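Local structure of core protein VP4 (2JHP) at residues V432-Y446 with A494-P506. The protein caps viral messenger RNA as a multifunctional enzyme of the bluetongue virus core, binding S-adenosyl-L-homocysteine and guanine. Numbering follows the deposited sequence.
Sequences VIATAWVGRAPLYDY and AWAMNFAVSLKEP. With GUN (guanine), chain E.
Ala434 and Ser502 exchange backbone hydrogen bonds, Ala434 N to Ser502 O (3.2 Å) and Ser502 N to Ala434 O (3.0 Å), and Ala436 and Ala500 repeat the pattern. The ladder continues at both ends: Lys504 N donates to Val432 O, and Val438 N binds Asn498 O almost straight (2.7 Å, 175° at the hydrogen). Asn498 O also receives a weak bond from Gly439 N, just where the chain leaves the strand. Outward-facing groups find other partners. Val501 and Phe499 make backbone hydrogen bonds with Leu468 and Gly470, as Ile433 does with Asp408, and Trp437 N is held by Thr413 OG1. Thr435 OG1, set between its own backbone N and carbonyl carbon (chi1 57°), bonds Phe410 N, which suits a hydroxyl on an otherwise apolar face.

Strand 499-503 runs antiparallel between 433-437 and 466-469 in a seven-stranded sheet of order 3-2-1-4-5-7-6, the signature of Rossmann-like methyltransferases. The small Ala436 and Ala500 share one face, where Ala500 meets Val456 of helix 453-460. On the other, branched Ile433 and Leu503 lie side by side (Ile433 CD1 to Leu503 CD2, 3.6 Å), Ile433 packing on helix 114-128 and Leu503 on helix 470-480.

Aromatic residues take over beside the ligand. Trp437, its CG anti to the backbone N, sends its six-membered ring edge-on to the Phe499 face (planes at 87°, Trp437 CE3 to Phe499 CE2 3.6 Å) and, offset, toward the face of Trp495. Asn498 CB sits over Trp437, 3.7 Å from the six-membered-ring centroid, in a CH-pi contact. Trp495 in turn presents its edge to the Tyr446 face. The phenol of Tyr446 reaches guanine, its OH donating to guanine O6 (2.9 Å), while guanine N2 lies near the Trp495 ring plane at its edge.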
# COMPACT_ATOMS: atom_id res chain seq x y z
N VAL A 432 -7.02 8.70 -9.63
CA VAL A 432 -8.00 9.06 -8.59
C VAL A 432 -7.25 9.39 -7.32
O VAL A 432 -7.67 10.24 -6.54
CB VAL A 432 -9.02 7.94 -8.31
CG1 VAL A 432 -9.95 8.33 -7.17
CG2 VAL A 432 -9.84 7.62 -9.55
N ILE A 433 -6.14 8.68 -7.12
CA ILE A 433 -5.24 8.89 -5.99
C ILE A 433 -3.87 8.35 -6.37
O ILE A 433 -3.73 7.17 -6.71
CB ILE A 433 -5.75 8.27 -4.65
CG1 ILE A 433 -4.77 8.64 -3.52
CG2 ILE A 433 -5.98 6.78 -4.76
CD1 ILE A 433 -5.31 8.43 -2.11
N ALA A 434 -2.88 9.23 -6.32
CA ALA A 434 -1.51 8.83 -6.64
C ALA A 434 -0.54 9.43 -5.61
O ALA A 434 -0.83 10.46 -5.00
CB ALA A 434 -1.15 9.26 -8.05
N THR A 435 0.58 8.75 -5.40
CA THR A 435 1.62 9.25 -4.48
C THR A 435 2.96 9.41 -5.18
O THR A 435 3.27 8.69 -6.12
CB THR A 435 1.83 8.32 -3.27
OG1 THR A 435 2.17 7.02 -3.73
CG2 THR A 435 0.60 8.27 -2.39
N ALA A 436 3.74 10.37 -4.70
CA ALA A 436 5.10 10.57 -5.16
C ALA A 436 5.99 10.98 -3.99
O ALA A 436 5.63 11.83 -3.17
CB ALA A 436 5.15 11.62 -6.26
N TRP A 437 7.15 10.37 -3.93
CA TRP A 437 8.13 10.67 -2.90
C TRP A 437 8.82 12.03 -3.12
O TRP A 437 9.32 12.30 -4.22
CB TRP A 437 9.17 9.55 -2.86
CG TRP A 437 10.18 9.73 -1.83
CD1 TRP A 437 11.40 10.32 -1.97
CD2 TRP A 437 10.10 9.32 -0.46
NE1 TRP A 437 12.10 10.28 -0.78
CE2 TRP A 437 11.31 9.68 0.16
CE3 TRP A 437 9.13 8.67 0.30
CZ2 TRP A 437 11.58 9.42 1.51
CZ3 TRP A 437 9.38 8.41 1.64
CH2 TRP A 437 10.60 8.79 2.23
N VAL A 438 8.84 12.87 -2.09
CA VAL A 438 9.42 14.21 -2.15
C VAL A 438 10.44 14.41 -1.04
O VAL A 438 11.13 15.43 -1.01
CB VAL A 438 8.34 15.33 -2.09
CG1 VAL A 438 7.48 15.33 -3.35
CG2 VAL A 438 7.49 15.20 -0.84
N GLY A 439 10.53 13.44 -0.13
CA GLY A 439 11.45 13.51 0.98
C GLY A 439 12.90 13.63 0.54
O GLY A 439 13.33 12.95 -0.39
N ARG A 440 13.65 14.50 1.21
CA ARG A 440 15.06 14.74 0.85
C ARG A 440 16.04 14.18 1.87
O ARG A 440 17.22 14.04 1.55
CB ARG A 440 15.34 16.24 0.61
CG ARG A 440 14.44 16.87 -0.41
CD ARG A 440 14.99 18.19 -0.87
NE ARG A 440 14.71 18.36 -2.29
CZ ARG A 440 15.56 18.13 -3.28
NH1 ARG A 440 16.80 17.72 -3.03
NH2 ARG A 440 15.17 18.31 -4.54
N ALA A 441 15.56 13.88 3.08
CA ALA A 441 16.40 13.23 4.11
C ALA A 441 16.95 11.91 3.56
O ALA A 441 16.44 11.40 2.57
CB ALA A 441 15.62 13.03 5.41
N PRO A 442 18.02 11.38 4.17
CA PRO A 442 18.83 10.50 3.35
C PRO A 442 18.84 8.96 3.46
O PRO A 442 19.93 8.42 3.71
CB PRO A 442 20.25 11.00 3.68
CG PRO A 442 20.13 11.64 5.10
CD PRO A 442 18.66 11.58 5.48
N LEU A 443 17.73 8.21 3.35
CA LEU A 443 16.46 8.31 4.07
C LEU A 443 16.04 6.84 4.00
O LEU A 443 15.56 6.36 2.97
CB LEU A 443 15.39 9.18 3.43
CG LEU A 443 14.36 9.74 4.43
CD1 LEU A 443 13.46 10.80 3.79
CD2 LEU A 443 13.51 8.66 5.13
N TYR A 444 16.19 6.17 5.13
CA TYR A 444 16.50 4.73 5.22
C TYR A 444 15.33 3.76 5.04
O TYR A 444 14.17 4.09 5.33
CB TYR A 444 17.21 4.49 6.55
CG TYR A 444 17.63 5.79 7.22
CD1 TYR A 444 18.89 6.34 6.99
CD2 TYR A 444 16.75 6.49 8.06
CE1 TYR A 444 19.27 7.54 7.59
CE2 TYR A 444 17.13 7.69 8.67
CZ TYR A 444 18.39 8.21 8.43
OH TYR A 444 18.78 9.39 9.02
N ASP A 445 15.66 2.55 4.57
CA ASP A 445 14.70 1.49 4.22
C ASP A 445 13.66 1.91 3.17
O ASP A 445 12.58 1.31 3.06
CB ASP A 445 14.03 0.88 5.46
CG ASP A 445 15.04 0.28 6.44
OD1 ASP A 445 14.65 -0.01 7.59
OD2 ASP A 445 16.22 0.09 6.06
N TYR A 446 13.99 2.94 2.39
CA TYR A 446 13.10 3.39 1.31
C TYR A 446 13.89 3.88 0.09
O TYR A 446 14.62 4.88 0.17
CB TYR A 446 12.10 4.43 1.82
CG TYR A 446 10.73 4.25 1.18
CD1 TYR A 446 9.96 3.13 1.46
CD2 TYR A 446 10.22 5.21 0.29
CE1 TYR A 446 8.70 2.95 0.86
CE2 TYR A 446 8.97 5.05 -0.31
CZ TYR A 446 8.22 3.91 -0.02
OH TYR A 446 6.98 3.73 -0.60
N ALA A 494 5.19 13.17 10.04
CA ALA A 494 6.49 13.37 9.38
C ALA A 494 6.66 12.42 8.18
O ALA A 494 7.07 12.83 7.09
CB ALA A 494 7.61 13.18 10.37
N TRP A 495 6.32 11.15 8.39
CA TRP A 495 6.38 10.16 7.35
C TRP A 495 5.48 10.54 6.18
O TRP A 495 5.94 10.63 5.05
CB TRP A 495 6.01 8.78 7.90
CG TRP A 495 6.01 7.74 6.84
CD1 TRP A 495 4.92 7.15 6.28
CD2 TRP A 495 7.16 7.21 6.17
NE1 TRP A 495 5.32 6.26 5.31
CE2 TRP A 495 6.69 6.27 5.23
CE3 TRP A 495 8.54 7.40 6.30
CZ2 TRP A 495 7.55 5.53 4.40
CZ3 TRP A 495 9.40 6.67 5.48
CH2 TRP A 495 8.90 5.75 4.54
N ALA A 496 4.20 10.77 6.48
CA ALA A 496 3.21 11.22 5.50
C ALA A 496 3.75 12.38 4.66
O ALA A 496 3.58 12.40 3.45
CB ALA A 496 1.91 11.61 6.20
N MET A 497 4.46 13.28 5.32
CA MET A 497 5.05 14.46 4.68
C MET A 497 6.26 14.22 3.77
O MET A 497 6.74 15.16 3.14
CB MET A 497 5.36 15.52 5.72
CG MET A 497 4.14 16.34 6.10
SD MET A 497 4.38 17.46 7.47
CE MET A 497 4.90 18.90 6.58
N ASN A 498 6.75 12.98 3.70
CA ASN A 498 7.70 12.59 2.66
C ASN A 498 7.06 12.37 1.30
O ASN A 498 7.76 12.18 0.31
CB ASN A 498 8.42 11.31 3.05
CG ASN A 498 9.39 11.49 4.20
OD1 ASN A 498 10.13 12.47 4.26
ND2 ASN A 498 9.38 10.54 5.12
N PHE A 499 5.72 12.34 1.26
CA PHE A 499 5.00 12.04 0.02
C PHE A 499 4.19 13.25 -0.48
O PHE A 499 3.66 14.05 0.30
CB PHE A 499 4.07 10.83 0.19
CG PHE A 499 4.78 9.50 0.48
CD1 PHE A 499 4.96 9.04 1.78
CD2 PHE A 499 5.21 8.68 -0.56
CE1 PHE A 499 5.59 7.81 2.02
CE2 PHE A 499 5.83 7.47 -0.32
CZ PHE A 499 6.02 7.04 0.98
N ALA A 500 4.12 13.40 -1.80
CA ALA A 500 3.07 14.23 -2.35
C ALA A 500 1.95 13.31 -2.75
O ALA A 500 2.21 12.18 -3.20
CB ALA A 500 3.55 15.08 -3.57
N VAL A 501 0.72 13.78 -2.54
CA VAL A 501 -0.47 13.03 -2.90
C VAL A 501 -1.37 13.87 -3.77
O VAL A 501 -1.65 15.04 -3.47
CB VAL A 501 -1.27 12.57 -1.68
CG1 VAL A 501 -2.43 11.72 -2.12
CG2 VAL A 501 -0.39 11.80 -0.71
N SER A 502 -1.84 13.25 -4.84
CA SER A 502 -2.80 13.86 -5.74
C SER A 502 -4.15 13.18 -5.57
O SER A 502 -4.21 11.97 -5.44
CB SER A 502 -2.30 13.74 -7.18
OG SER A 502 -2.12 12.38 -7.55
N LEU A 503 -5.24 13.95 -5.58
CA LEU A 503 -6.59 13.41 -5.38
C LEU A 503 -7.56 13.93 -6.43
O LEU A 503 -7.56 15.12 -6.72
CB LEU A 503 -7.12 13.78 -3.99
CG LEU A 503 -6.42 13.31 -2.73
CD1 LEU A 503 -7.07 13.92 -1.51
CD2 LEU A 503 -6.50 11.81 -2.63
N LYS A 504 -8.39 13.04 -6.98
CA LYS A 504 -9.50 13.46 -7.86
C LYS A 504 -10.67 13.93 -6.99
O LYS A 504 -11.69 13.26 -6.86
CB LYS A 504 -9.93 12.34 -8.82
CG LYS A 504 -10.71 12.84 -10.03
CD LYS A 504 -10.52 11.93 -11.23
CE LYS A 504 -11.15 12.50 -12.48
NZ LYS A 504 -10.63 11.83 -13.70
N GLU A 505 -10.44 15.08 -6.37
CA GLU A 505 -11.38 15.73 -5.47
C GLU A 505 -11.53 17.22 -5.86
O GLU A 505 -10.51 17.91 -6.01
CB GLU A 505 -10.88 15.62 -4.02
CG GLU A 505 -11.04 14.24 -3.41
CD GLU A 505 -12.48 13.78 -3.42
OE1 GLU A 505 -13.40 14.62 -3.54
OE2 GLU A 505 -12.70 12.56 -3.30
N PRO A 506 -12.78 17.70 -6.01
CA PRO A 506 -12.99 19.10 -6.42
C PRO A 506 -12.56 20.06 -5.32
O PRO A 506 -12.65 19.72 -4.14
CB PRO A 506 -14.52 19.20 -6.67
CG PRO A 506 -15.12 18.13 -5.85
CD PRO A 506 -14.06 17.00 -5.79
N9 GUN E . 1.97 0.24 3.08
C8 GUN E . 2.56 -0.63 2.26
N7 GUN E . 3.65 -0.07 1.74
C5 GUN E . 3.77 1.16 2.23
C6 GUN E . 4.70 2.18 2.05
O6 GUN E . 5.66 2.04 1.29
N1 GUN E . 4.54 3.39 2.74
C2 GUN E . 3.43 3.53 3.59
N2 GUN E . 3.24 4.65 4.26
N3 GUN E . 2.55 2.52 3.74
C4 GUN E . 2.70 1.35 3.09